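Local coordinates for gala protein type 1, 3 or 4 (Legionella pneumophila subsp. pneumophila, PDB 4XA9) that probably binds small GTPases through a leucine-rich repeat solenoid and may stimulate their GTP hydrolysis, at residues A[18-23]-A[33-38]; A[85-90]-A[94-99]; A[177-182]-A[196-201]. All coordinates share one frame; numbering follows the deposited sequence.

Overall arrangement
All three contacts pack a helix of the leucine-rich repeat solenoid against a neighbouring part of the chain, and they follow one another along the sequence. Contact 1 and contact 2 reach the same sheet, each joining a strand to a helix by leucine-rich packing in the interior; their centres are about 17 Å apart. Contact 3 lies on the far side of the chain's centre, about 43 Å from contact 1 and 30 Å from contact 2, between centres. It uses a loop instead of a strand, and its chemistry is mixed: an alanine–isoleucine pair is buried, whereas a lysine from the exposed surface lays the end of its chain on a second isoleucine.

Contact 1: residues A[18-23]-A[33-38]; sequences NQLSLS and PLLCEF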
ATOM      1  N   ASN A  18      20.969  16.070   1.220  1.00 21.60           N
ATOM      2  CA  ASN A  18      21.851  15.216   2.013  1.00 20.39           C
ATOM      3  C   ASN A  18      21.176  13.890   2.313  1.00 19.51           C
ATOM      4  O   ASN A  18      21.077  13.441   3.459  1.00 19.38           O
ATOM      5  CB  ASN A  18      22.277  15.926   3.297  1.00 19.63           C
ATOM      6  CG  ASN A  18      23.379  16.929   3.050  1.00 21.19           C
ATOM      7  OD1 ASN A  18      24.273  16.682   2.241  1.00 21.79           O
ATOM      8  ND2 ASN A  18      23.324  18.067   3.734  1.00 20.82           N
ATOM      9  N   GLN A  19      20.715  13.277   1.239  1.00 18.46           N
ATOM     10  CA  GLN A  19      19.902  12.081   1.288  1.00 19.61           C
ATOM     11  C   GLN A  19      20.489  11.087   0.300  1.00 20.92           C
ATOM     12  O   GLN A  19      20.857  11.464  -0.815  1.00 18.46           O
ATOM     13  CB  GLN A  19      18.444  12.426   0.950  1.00 25.06           C
ATOM     14  CG  GLN A  19      17.684  11.355   0.188  1.00 31.82           C
ATOM     15  CD  GLN A  19      16.981  10.402   1.114  1.00 38.17           C
ATOM     16  OE1 GLN A  19      17.058  10.545   2.333  1.00 39.52           O
ATOM     17  NE2 GLN A  19      16.287   9.423   0.545  1.00 41.27           N
ATOM     18  N   LEU A  20      20.617   9.833   0.720  1.00 18.40           N
ATOM     19  CA  LEU A  20      21.095   8.781  -0.171  1.00 18.19           C
ATOM     20  C   LEU A  20      19.972   7.789  -0.430  1.00 16.03           C
ATOM     21  O   LEU A  20      19.465   7.174   0.505  1.00 17.70           O
ATOM     22  CB  LEU A  20      22.316   8.066   0.426  1.00 13.86           C
ATOM     23  CG  LEU A  20      22.958   6.929  -0.383  1.00 14.43           C
ATOM     24  CD1 LEU A  20      23.346   7.383  -1.794  1.00 12.41           C
ATOM     25  CD2 LEU A  20      24.182   6.365   0.358  1.00 15.07           C
ATOM     26  N   SER A  21      19.594   7.624  -1.697  1.00 16.11           N
ATOM     27  CA  SER A  21      18.512   6.712  -2.054  1.00 20.03           C
ATOM     28  C   SER A  21      19.004   5.585  -2.946  1.00 20.95           C
ATOM     29  O   SER A  21      19.551   5.828  -4.026  1.00 20.15           O
ATOM     30  CB  SER A  21      17.378   7.469  -2.748  1.00 25.88           C
ATOM     31  OG  SER A  21      16.870   8.486  -1.903  1.00 33.06           O
ATOM     32  N   LEU A  22      18.795   4.354  -2.482  1.00 18.34           N
ATOM     33  CA  LEU A  22      19.316   3.158  -3.141  1.00 16.79           C
ATOM     34  C   LEU A  22      18.243   2.069  -3.218  1.00 18.61           C
ATOM     35  O   LEU A  22      18.515   0.891  -3.008  1.00 21.79           O
ATOM     36  CB  LEU A  22      20.545   2.636  -2.400  1.00 14.86           C
ATOM     37  CG  LEU A  22      21.765   3.558  -2.275  1.00 16.78           C
ATOM     38  CD1 LEU A  22      22.741   3.000  -1.247  1.00 19.68           C
ATOM     39  CD2 LEU A  22      22.459   3.729  -3.633  1.00 13.25           C
ATOM     40  N   SER A  23      17.017   2.475  -3.516  1.00 16.28           N
ATOM     41  CA  SER A  23      15.914   1.524  -3.592  0.53 18.98           C
ATOM     42  C   SER A  23      15.943   0.739  -4.901  1.00 18.95           C
ATOM     43  O   SER A  23      16.452   1.214  -5.915  1.00 21.02           O
ATOM     44  CB  SER A  23      14.567   2.237  -3.437  0.53 17.10           C
ATOM     45  OG  SER A  23      14.334   3.122  -4.514  0.53 15.61           O
ATOM     46  N   PRO A  33      28.933  -3.024   3.933  1.00 20.72           N
ATOM     47  CA  PRO A  33      30.206  -2.353   4.248  1.00 19.51           C
ATOM     48  C   PRO A  33      30.580  -1.206   3.307  1.00 20.53           C
ATOM     49  O   PRO A  33      30.992  -0.157   3.793  1.00 20.60           O
ATOM     50  CB  PRO A  33      31.234  -3.488   4.145  1.00 18.95           C
ATOM     51  CG  PRO A  33      30.466  -4.698   4.539  1.00 19.12           C
ATOM     52  CD  PRO A  33      29.094  -4.493   3.928  1.00 20.23           C
ATOM     53  N   LEU A  34      30.441  -1.392   1.996  1.00 20.95           N
ATOM     54  CA  LEU A  34      30.737  -0.309   1.054  1.00 18.82           C
ATOM     55  C   LEU A  34      29.822   0.883   1.303  1.00 17.38           C
ATOM     56  O   LEU A  34      30.272   2.029   1.331  1.00 17.59           O
ATOM     57  CB  LEU A  34      30.597  -0.785  -0.394  1.00 17.89           C
ATOM     58  CG  LEU A  34      30.786   0.288  -1.472  1.00 19.71           C
ATOM     59  CD1 LEU A  34      32.169   0.919  -1.373  1.00 21.07           C
ATOM     60  CD2 LEU A  34      30.581  -0.314  -2.849  1.00 20.35           C
ATOM     61  N   LEU A  35      28.535   0.606   1.473  1.00 17.92           N
ATOM     62  CA  LEU A  35      27.565   1.639   1.821  1.00 18.74           C
ATOM     63  C   LEU A  35      28.015   2.483   3.022  1.00 21.63           C
ATOM     64  O   LEU A  35      28.040   3.716   2.952  1.00 19.54           O
ATOM     65  CB  LEU A  35      26.210   0.999   2.122  1.00 19.83           C
ATOM     66  CG  LEU A  35      25.172   1.935   2.732  1.00 21.49           C
ATOM     67  CD1 LEU A  35      24.778   3.000   1.712  1.00 17.05           C
ATOM     68  CD2 LEU A  35      23.960   1.151   3.215  1.00 22.02           C
ATOM     69  N   CYS A  36      28.373   1.816   4.119  1.00 17.72           N
ATOM     70  CA  CYS A  36      28.766   2.522   5.338  1.00 20.67           C
ATOM     71  C   CYS A  36      30.044   3.322   5.145  1.00 23.49           C
ATOM     72  O   CYS A  36      30.212   4.389   5.734  1.00 20.13           O
ATOM     73  CB  CYS A  36      28.936   1.541   6.498  1.00 19.48           C
ATOM     74  SG  CYS A  36      27.381   0.775   7.013  1.00 24.46           S
ATOM     75  N   GLU A  37      30.946   2.800   4.321  1.00 22.44           N
ATOM     76  CA  GLU A  37      32.171   3.513   4.006  1.00 24.38           C
ATOM     77  C   GLU A  37      31.852   4.830   3.321  1.00 20.56           C
ATOM     78  O   GLU A  37      32.404   5.876   3.665  1.00 21.36           O
ATOM     79  CB  GLU A  37      33.074   2.664   3.113  1.00 28.01           C
ATOM     80  CG  GLU A  37      34.403   2.373   3.734  1.00 30.89           C
ATOM     81  CD  GLU A  37      35.405   1.832   2.741  1.00 29.74           C
ATOM     82  OE1 GLU A  37      34.988   1.211   1.736  1.00 27.43           O
ATOM     83  OE2 GLU A  37      36.612   2.050   2.972  1.00 29.98           O
ATOM     84  N   PHE A  38      30.950   4.775   2.349  1.00 19.83           N
ATOM     85  CA  PHE A  38      30.538   5.971   1.632  1.00 18.96           C
ATOM     86  C   PHE A  38      29.862   6.971   2.572  1.00 21.71           C
ATOM     87  O   PHE A  38      30.107   8.177   2.481  1.00 22.95           O
ATOM     88  CB  PHE A  38      29.605   5.602   0.477  1.00 17.30           C
ATOM     89  CG  PHE A  38      29.205   6.766  -0.382  1.00 19.11           C
ATOM     90  CD1 PHE A  38      30.019   7.186  -1.429  1.00 20.43           C
ATOM     91  CD2 PHE A  38      28.009   7.429  -0.161  1.00 18.81           C
ATOM     92  CE1 PHE A  38      29.654   8.249  -2.227  1.00 21.48           C
ATOM     93  CE2 PHE A  38      27.639   8.495  -0.952  1.00 20.46           C
ATOM     94  CZ  PHE A  38      28.465   8.907  -1.990  1.00 20.73           C
TER
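Leu20 of strand 19-21 and Leu22, just after the strand, meet Leu35 and Phe38 of helix 32-41, the strand-to-helix packing of a leucine-rich repeat. Strand 19-21, helix 32-41 and strand 47-49 form a beta-alpha-beta unit, and this contact joins its first two elements.

Leu35 can be followed outward. Its CB leaves the helix beside the strand instead of aiming at it. With CG anti to the backbone N (chi1 170°), the branch is carried on toward the sheet, and CD1 does the touching. That methyl meets two others: CD1 of Leu22 at 3.6 Å and CD2 of Leu20 at 3.7 Å. Both leucines run past Leu35 in the opposite direction, so the methyl ends overlap, which is why leucine suits all three places.

Phe38, one turn further along the helix, brings its ring to Leu20. Its CG is also anti to the backbone N (chi1 -176°), which swings the ring toward the strand, where Leu20 approaches it obliquely.

Leu9 of helix 6-12 touches Leu20, Leu22 and Phe38 near the N-terminal end of the solenoid, while Leu48 of the next strand packs on Leu20. CD2 of Leu20 thus serves two helix residues at once, reaching Phe38 CD2 at 4.0 Å.

Contact 2: residues A[85-90]-A[94-99]; sequences QWLSED and TTLDVS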
ATOM      1  N   GLN A  85      15.468  -6.379  15.996  1.00 20.87           N
ATOM      2  CA  GLN A  85      16.108  -6.400  17.305  1.00 26.17           C
ATOM      3  C   GLN A  85      17.406  -5.592  17.286  1.00 24.29           C
ATOM      4  O   GLN A  85      17.706  -4.841  18.218  1.00 23.43           O
ATOM      5  CB  GLN A  85      16.376  -7.841  17.746  1.00 34.23           C
ATOM      6  CG  GLN A  85      15.117  -8.595  18.152  1.00 42.61           C
ATOM      7  CD  GLN A  85      15.378 -10.064  18.429  1.00 47.51           C
ATOM      8  OE1 GLN A  85      16.523 -10.479  18.621  1.00 52.11           O
ATOM      9  NE2 GLN A  85      14.315 -10.862  18.438  1.00 47.37           N
ATOM     10  N   TRP A  86      18.151  -5.753  16.216  1.00 19.82           N
ATOM     11  CA  TRP A  86      19.408  -5.082  16.041  1.00 26.92           C
ATOM     12  C   TRP A  86      19.291  -3.593  15.819  1.00 24.36           C
ATOM     13  O   TRP A  86      19.996  -2.837  16.383  1.00 22.04           O
ATOM     14  CB  TRP A  86      20.350  -5.825  15.079  1.00 35.46           C
ATOM     15  CG  TRP A  86      21.084  -6.718  15.955  1.00 50.90           C
ATOM     16  CD1 TRP A  86      20.681  -7.933  16.378  1.00 53.74           C
ATOM     17  CD2 TRP A  86      22.256  -6.385  16.721  1.00 59.36           C
ATOM     18  NE1 TRP A  86      21.541  -8.400  17.310  1.00 59.71           N
ATOM     19  CE2 TRP A  86      22.537  -7.489  17.528  1.00 62.58           C
ATOM     20  CE3 TRP A  86      23.115  -5.278  16.756  1.00 60.84           C
ATOM     21  CZ2 TRP A  86      23.644  -7.529  18.396  1.00 65.52           C
ATOM     22  CZ3 TRP A  86      24.229  -5.316  17.598  1.00 63.13           C
ATOM     23  CH2 TRP A  86      24.474  -6.427  18.421  1.00 64.11           C
ATOM     24  N   LEU A  87      18.366  -3.217  14.976  1.00 18.85           N
ATOM     25  CA  LEU A  87      18.086  -1.809  14.746  1.00 20.19           C
ATOM     26  C   LEU A  87      17.750  -1.104  16.058  1.00 23.91           C
ATOM     27  O   LEU A  87      18.022   0.085  16.218  1.00 23.75           O
ATOM     28  CB  LEU A  87      16.935  -1.644  13.750  1.00 22.86           C
ATOM     29  CG  LEU A  87      17.281  -1.872  12.278  1.00 19.78           C
ATOM     30  CD1 LEU A  87      16.027  -1.785  11.407  1.00 17.33           C
ATOM     31  CD2 LEU A  87      18.312  -0.856  11.830  1.00 16.80           C
ATOM     32  N   SER A  88      17.172  -1.839  17.006  1.00 23.85           N
ATOM     33  CA  SER A  88      16.758  -1.226  18.265  1.00 23.13           C
ATOM     34  C   SER A  88      17.978  -0.815  19.080  1.00 26.72           C
ATOM     35  O   SER A  88      17.860  -0.061  20.048  1.00 28.35           O
ATOM     36  CB  SER A  88      15.871  -2.172  19.080  1.00 24.36           C
ATOM     37  OG  SER A  88      16.618  -3.239  19.638  1.00 27.55           O
ATOM     38  N   GLU A  89      19.150  -1.302  18.672  1.00 24.76           N
ATOM     39  CA  GLU A  89      20.400  -0.984  19.349  1.00 26.41           C
ATOM     40  C   GLU A  89      21.091   0.232  18.734  1.00 25.45           C
ATOM     41  O   GLU A  89      22.121   0.692  19.243  1.00 22.26           O
ATOM     42  CB  GLU A  89      21.354  -2.182  19.304  1.00 33.37           C
ATOM     43  CG  GLU A  89      20.747  -3.508  19.745  1.00 42.73           C
ATOM     44  CD  GLU A  89      20.392  -3.535  21.217  1.00 52.30           C
ATOM     45  OE1 GLU A  89      20.921  -2.697  21.975  1.00 55.56           O
ATOM     46  OE2 GLU A  89      19.578  -4.399  21.614  1.00 57.54           O
ATOM     47  N   ASP A  90      20.548   0.751  17.637  1.00 19.95           N
ATOM     48  CA  ASP A  90      21.212   1.865  16.978  1.00 20.71           C
ATOM     49  C   ASP A  90      21.052   3.143  17.769  1.00 20.72           C
ATOM     50  O   ASP A  90      19.970   3.453  18.268  1.00 21.05           O
ATOM     51  CB  ASP A  90      20.698   2.079  15.559  1.00 20.75           C
ATOM     52  CG  ASP A  90      21.540   3.091  14.801  1.00 24.53           C
ATOM     53  OD1 ASP A  90      22.553   2.691  14.184  1.00 24.11           O
ATOM     54  OD2 ASP A  90      21.199   4.288  14.834  1.00 24.75           O
ATOM     55  N   THR A  94      16.145   7.853  14.813  1.00 18.27           N
ATOM     56  CA  THR A  94      14.993   8.385  15.537  1.00 18.70           C
ATOM     57  C   THR A  94      13.725   8.226  14.699  1.00 20.16           C
ATOM     58  O   THR A  94      12.611   8.173  15.229  1.00 18.62           O
ATOM     59  CB  THR A  94      15.176   9.880  15.894  1.00 17.59           C
ATOM     60  OG1 THR A  94      15.410  10.632  14.699  1.00 19.62           O
ATOM     61  CG2 THR A  94      16.346  10.076  16.855  1.00 18.53           C
ATOM     62  N   THR A  95      13.908   8.175  13.382  1.00 17.77           N
ATOM     63  CA  THR A  95      12.809   7.944  12.442  1.00 18.34           C
ATOM     64  C   THR A  95      13.105   6.697  11.632  1.00 17.99           C
ATOM     65  O   THR A  95      14.101   6.644  10.910  1.00 18.54           O
ATOM     66  CB  THR A  95      12.600   9.139  11.488  1.00 21.13           C
ATOM     67  OG1 THR A  95      12.164  10.277  12.239  1.00 24.61           O
ATOM     68  CG2 THR A  95      11.549   8.812  10.434  1.00 22.03           C
ATOM     69  N   LEU A  96      12.250   5.692  11.757  1.00 14.80           N
ATOM     70  CA  LEU A  96      12.536   4.383  11.178  1.00 16.96           C
ATOM     71  C   LEU A  96      11.355   3.811  10.405  1.00 16.13           C
ATOM     72  O   LEU A  96      10.226   3.810  10.896  1.00 16.43           O
ATOM     73  CB  LEU A  96      12.940   3.400  12.281  1.00 14.66           C
ATOM     74  CG  LEU A  96      13.170   1.930  11.918  1.00 16.58           C
ATOM     75  CD1 LEU A  96      14.371   1.770  10.981  1.00 14.88           C
ATOM     76  CD2 LEU A  96      13.377   1.112  13.188  1.00 16.75           C
ATOM     77  N   ASP A  97      11.630   3.324   9.199  1.00 14.58           N
ATOM     78  CA  ASP A  97      10.650   2.577   8.423  1.00 16.75           C
ATOM     79  C   ASP A  97      11.126   1.137   8.241  1.00 19.10           C
ATOM     80  O   ASP A  97      12.097   0.886   7.530  1.00 19.96           O
ATOM     81  CB  ASP A  97      10.414   3.248   7.064  1.00 17.24           C
ATOM     82  CG  ASP A  97       9.264   2.625   6.292  1.00 19.50           C
ATOM     83  OD1 ASP A  97       8.806   1.537   6.681  1.00 23.45           O
ATOM     84  OD2 ASP A  97       8.821   3.219   5.289  1.00 20.47           O
ATOM     85  N   VAL A  98      10.439   0.196   8.885  1.00 17.39           N
ATOM     86  CA  VAL A  98      10.755  -1.223   8.733  1.00 15.92           C
ATOM     87  C   VAL A  98       9.567  -1.981   8.153  1.00 18.21           C
ATOM     88  O   VAL A  98       9.432  -3.187   8.366  1.00 20.47           O
ATOM     89  CB  VAL A  98      11.147  -1.888  10.078  1.00 14.60           C
ATOM     90  CG1 VAL A  98      12.513  -1.408  10.541  1.00 15.10           C
ATOM     91  CG2 VAL A  98      10.088  -1.623  11.143  1.00 13.60           C
ATOM     92  N   SER A  99       8.704  -1.268   7.433  1.00 16.23           N
ATOM     93  CA  SER A  99       7.507  -1.876   6.852  1.00 16.45           C
ATOM     94  C   SER A  99       7.879  -3.045   5.937  1.00 19.57           C
ATOM     95  O   SER A  99       8.946  -3.035   5.326  1.00 18.18           O
ATOM     96  CB  SER A  99       6.703  -0.829   6.079  1.00 16.10           C
ATOM     97  OG  SER A  99       6.370   0.270   6.913  1.00 15.99           O
TER
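A single methyl of Leu87, CD1, makes both approaches by which this short helix end meets the strand: it lies 3.6 Å from Val98 CG1 and 3.9 Å from Leu96 CD1. The contact is small, with 98 Å² buried in total, yet all three residues are buried.

Leu87 points toward the strand, its CG anti to the carbonyl carbon (chi1 -77°), and the extended chain puts CD1 over the pair of methyls, which lie on the same side of it. It crosses Leu96 at a slant but runs past Val98 in the opposite direction. Leu96 and Val98 are two apart, so both side chains turn inward from the extended chain; the long leucine and the shorter, beta-branched valine suit a buried place where the contacts are methyl to methyl.

Between them, Asp97 faces elsewhere and does polar work. Its OD1 accepts from the backbone N of Ser99, at 2.9 Å and 164°, which makes an Asx turn, and also from Ser99 OG at 2.8 Å. The amide comes nearly along the C-O axis of the carboxylate, whereas the hydroxyl arrives on the syn side, 24° out of the plane. Two donors on one oxygen hold the carboxylate in place as the chain leaves the strand. Its other oxygen, OD2, bonds to a polar side chain of another protein chain.

On the helix side, the chain turns away through a type I beta turn from Leu87 to Asp90, where Asp90 N bonds to Leu87 O at 3.0 Å.

The pair belongs to the beta-alpha-beta unit of strand 71-73, helix 80-87 and strand 95-97. Leu72 of the preceding strand touches both Leu87 and Leu96, while Leu111 of helix 104-113, the next helix along the chain, packs on Leu96 and Val98.

Contact 3: residues A[177-182]-A[196-201]; sequences IGAIEL and NAITDK
Apolar packing comes first: Ala179 of helix 176-184 meets Ile198 of the loop that follows strand 190-192. The alanine methyl points toward the loop, and Ile198 CD1 comes to 3.6 Å from Ala179 CB. Both branches of Ile198 lie near the small methyl, CD1 closest; a residue as short as alanine lets helix and loop approach, with the CA atoms of Ala179 and Ile198 7.0 Å apart.

A second van der Waals contact involves a charged residue. The Lys201 chain, bent at chi2 and chi3 (chi3 62°), lays its CE and NZ against Ile180 CD1, at 3.7 and 3.8 Å. A long, flexible chain such as that of lysine suits this exposed edge.

Polar bonds shape the loop itself. Thr199 OG1 accepts from Lys201 N at 3.2 Å, with an angle of 156°, forming an ST turn, and it also bonds to Asp176 at the start of the helix.

Among its neighbours, the loop leads into helix 203-207, and Asn220 OD1 bonds to the backbone N of Ile198. On its other side, helix 176-184 packs against helix 151-159, where Leu182 touches Val155 and Ala159.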
ATOM      1  N   ILE A 177     -15.348  -1.210  19.173  1.00 25.89           N
ATOM      2  CA  ILE A 177     -14.752  -1.374  20.495  1.00 29.73           C
ATOM      3  C   ILE A 177     -13.392  -0.689  20.598  1.00 30.61           C
ATOM      4  O   ILE A 177     -13.112   0.038  21.555  1.00 27.60           O
ATOM      5  CB  ILE A 177     -14.572  -2.862  20.845  1.00 32.52           C
ATOM      6  CG1 ILE A 177     -15.899  -3.610  20.707  1.00 34.00           C
ATOM      7  CG2 ILE A 177     -13.986  -3.019  22.242  1.00 36.05           C
ATOM      8  CD1 ILE A 177     -16.992  -3.068  21.585  1.00 36.42           C
ATOM      9  N   GLY A 178     -12.543  -0.938  19.609  1.00 28.52           N
ATOM     10  CA  GLY A 178     -11.221  -0.341  19.590  1.00 25.97           C
ATOM     11  C   GLY A 178     -11.282   1.133  19.255  1.00 24.07           C
ATOM     12  O   GLY A 178     -10.592   1.948  19.864  1.00 23.84           O
ATOM     13  N   ALA A 179     -12.119   1.478  18.284  1.00 28.51           N
ATOM     14  CA  ALA A 179     -12.211   2.855  17.811  1.00 26.55           C
ATOM     15  C   ALA A 179     -12.713   3.783  18.912  1.00 24.88           C
ATOM     16  O   ALA A 179     -12.229   4.906  19.053  1.00 28.50           O
ATOM     17  CB  ALA A 179     -13.114   2.938  16.591  1.00 24.41           C
ATOM     18  N   ILE A 180     -13.676   3.312  19.697  1.00 21.68           N
ATOM     19  CA  ILE A 180     -14.210   4.115  20.790  1.00 23.39           C
ATOM     20  C   ILE A 180     -13.126   4.428  21.827  1.00 24.94           C
ATOM     21  O   ILE A 180     -13.038   5.555  22.320  1.00 26.36           O
ATOM     22  CB  ILE A 180     -15.418   3.417  21.454  1.00 25.61           C
ATOM     23  CG1 ILE A 180     -16.626   3.491  20.520  1.00 25.55           C
ATOM     24  CG2 ILE A 180     -15.767   4.079  22.787  1.00 28.94           C
ATOM     25  CD1 ILE A 180     -17.806   2.636  20.944  1.00 26.17           C
ATOM     26  N   GLU A 181     -12.274   3.454  22.137  1.00 27.53           N
ATOM     27  CA  GLU A 181     -11.207   3.701  23.105  1.00 31.40           C
ATOM     28  C   GLU A 181     -10.176   4.684  22.546  1.00 29.36           C
ATOM     29  O   GLU A 181      -9.667   5.540  23.269  1.00 25.77           O
ATOM     30  CB  GLU A 181     -10.540   2.388  23.524  1.00 35.30           C
ATOM     31  CG  GLU A 181     -11.504   1.438  24.224  1.00 41.56           C
ATOM     32  CD  GLU A 181     -12.284   2.116  25.344  1.00 46.29           C
ATOM     33  OE1 GLU A 181     -11.657   2.766  26.211  1.00 47.56           O
ATOM     34  OE2 GLU A 181     -13.532   2.017  25.339  1.00 46.39           O
ATOM     35  N   LEU A 182      -9.883   4.578  21.254  1.00 24.51           N
ATOM     36  CA  LEU A 182      -9.015   5.554  20.605  1.00 22.74           C
ATOM     37  C   LEU A 182      -9.652   6.946  20.612  1.00 22.07           C
ATOM     38  O   LEU A 182      -8.963   7.952  20.766  1.00 21.74           O
ATOM     39  CB  LEU A 182      -8.699   5.122  19.170  1.00 24.03           C
ATOM     40  CG  LEU A 182      -7.681   3.987  19.033  1.00 22.46           C
ATOM     41  CD1 LEU A 182      -7.612   3.495  17.595  1.00 23.85           C
ATOM     42  CD2 LEU A 182      -6.308   4.439  19.506  1.00 22.21           C
ATOM     43  N   ASN A 196     -11.430  -0.680   8.155  1.00 19.01           N
ATOM     44  CA  ASN A 196     -11.624  -1.481   9.330  1.00 20.21           C
ATOM     45  C   ASN A 196     -13.126  -1.862   9.402  1.00 25.45           C
ATOM     46  O   ASN A 196     -13.750  -1.925   8.431  1.00 24.33           O
ATOM     47  CB  ASN A 196     -11.146  -0.764  10.574  1.00 19.16           C
ATOM     48  CG  ASN A 196      -9.637  -0.828  10.753  1.00 20.04           C
ATOM     49  OD1 ASN A 196      -9.048  -1.859  10.651  1.00 18.38           O
ATOM     50  ND2 ASN A 196      -9.043   0.303  10.987  1.00 18.21           N
ATOM     51  N   ALA A 197     -13.659  -2.115  10.576  1.00 25.46           N
ATOM     52  CA  ALA A 197     -15.079  -2.447  10.714  1.00 25.85           C
ATOM     53  C   ALA A 197     -15.785  -1.452  11.618  1.00 25.71           C
ATOM     54  O   ALA A 197     -16.587  -1.835  12.465  1.00 27.93           O
ATOM     55  CB  ALA A 197     -15.254  -3.858  11.255  1.00 26.50           C
ATOM     56  N   ILE A 198     -15.480  -0.176  11.442  1.00 20.59           N
ATOM     57  CA  ILE A 198     -16.013   0.858  12.318  1.00 18.62           C
ATOM     58  C   ILE A 198     -17.375   1.345  11.826  1.00 23.30           C
ATOM     59  O   ILE A 198     -17.576   1.539  10.626  1.00 24.56           O
ATOM     60  CB  ILE A 198     -15.012   2.020  12.429  1.00 20.37           C
ATOM     61  CG1 ILE A 198     -13.686   1.490  12.991  1.00 22.05           C
ATOM     62  CG2 ILE A 198     -15.552   3.145  13.289  1.00 22.41           C
ATOM     63  CD1 ILE A 198     -12.612   2.524  13.089  1.00 24.24           C
ATOM     64  N   THR A 199     -18.319   1.527  12.747  1.00 25.21           N
ATOM     65  CA  THR A 199     -19.671   1.931  12.353  1.00 25.69           C
ATOM     66  C   THR A 199     -20.056   3.276  12.951  1.00 25.05           C
ATOM     67  O   THR A 199     -19.223   3.964  13.542  1.00 23.79           O
ATOM     68  CB  THR A 199     -20.736   0.894  12.778  1.00 25.66           C
ATOM     69  OG1 THR A 199     -20.914   0.940  14.202  1.00 23.53           O
ATOM     70  CG2 THR A 199     -20.317  -0.508  12.359  1.00 27.64           C
ATOM     71  N   ASP A 200     -21.328   3.638  12.795  1.00 26.57           N
ATOM     72  CA  ASP A 200     -21.870   4.862  13.380  1.00 24.47           C
ATOM     73  C   ASP A 200     -21.751   4.886  14.901  1.00 22.05           C
ATOM     74  O   ASP A 200     -21.761   5.952  15.506  1.00 22.92           O
ATOM     75  CB  ASP A 200     -23.345   5.044  12.991  1.00 25.50           C
ATOM     76  CG  ASP A 200     -23.524   5.416  11.536  1.00 26.82           C
ATOM     77  OD1 ASP A 200     -22.540   5.856  10.900  1.00 26.04           O
ATOM     78  OD2 ASP A 200     -24.653   5.279  11.028  1.00 28.70           O
ATOM     79  N   LYS A 201     -21.654   3.710  15.513  1.00 24.50           N
ATOM     80  CA  LYS A 201     -21.519   3.601  16.963  1.00 29.51           C
ATOM     81  C   LYS A 201     -20.303   4.350  17.526  1.00 29.22           C
ATOM     82  O   LYS A 201     -20.330   4.812  18.666  1.00 28.45           O
ATOM     83  CB  LYS A 201     -21.431   2.130  17.377  1.00 36.59           C
ATOM     84  CG  LYS A 201     -22.601   1.640  18.207  1.00 44.15           C
ATOM     85  CD  LYS A 201     -22.161   0.574  19.203  1.00 49.86           C
ATOM     86  CE  LYS A 201     -21.144   1.133  20.189  1.00 53.55           C
ATOM     87  NZ  LYS A 201     -20.701   0.126  21.197  1.00 57.24           N
TER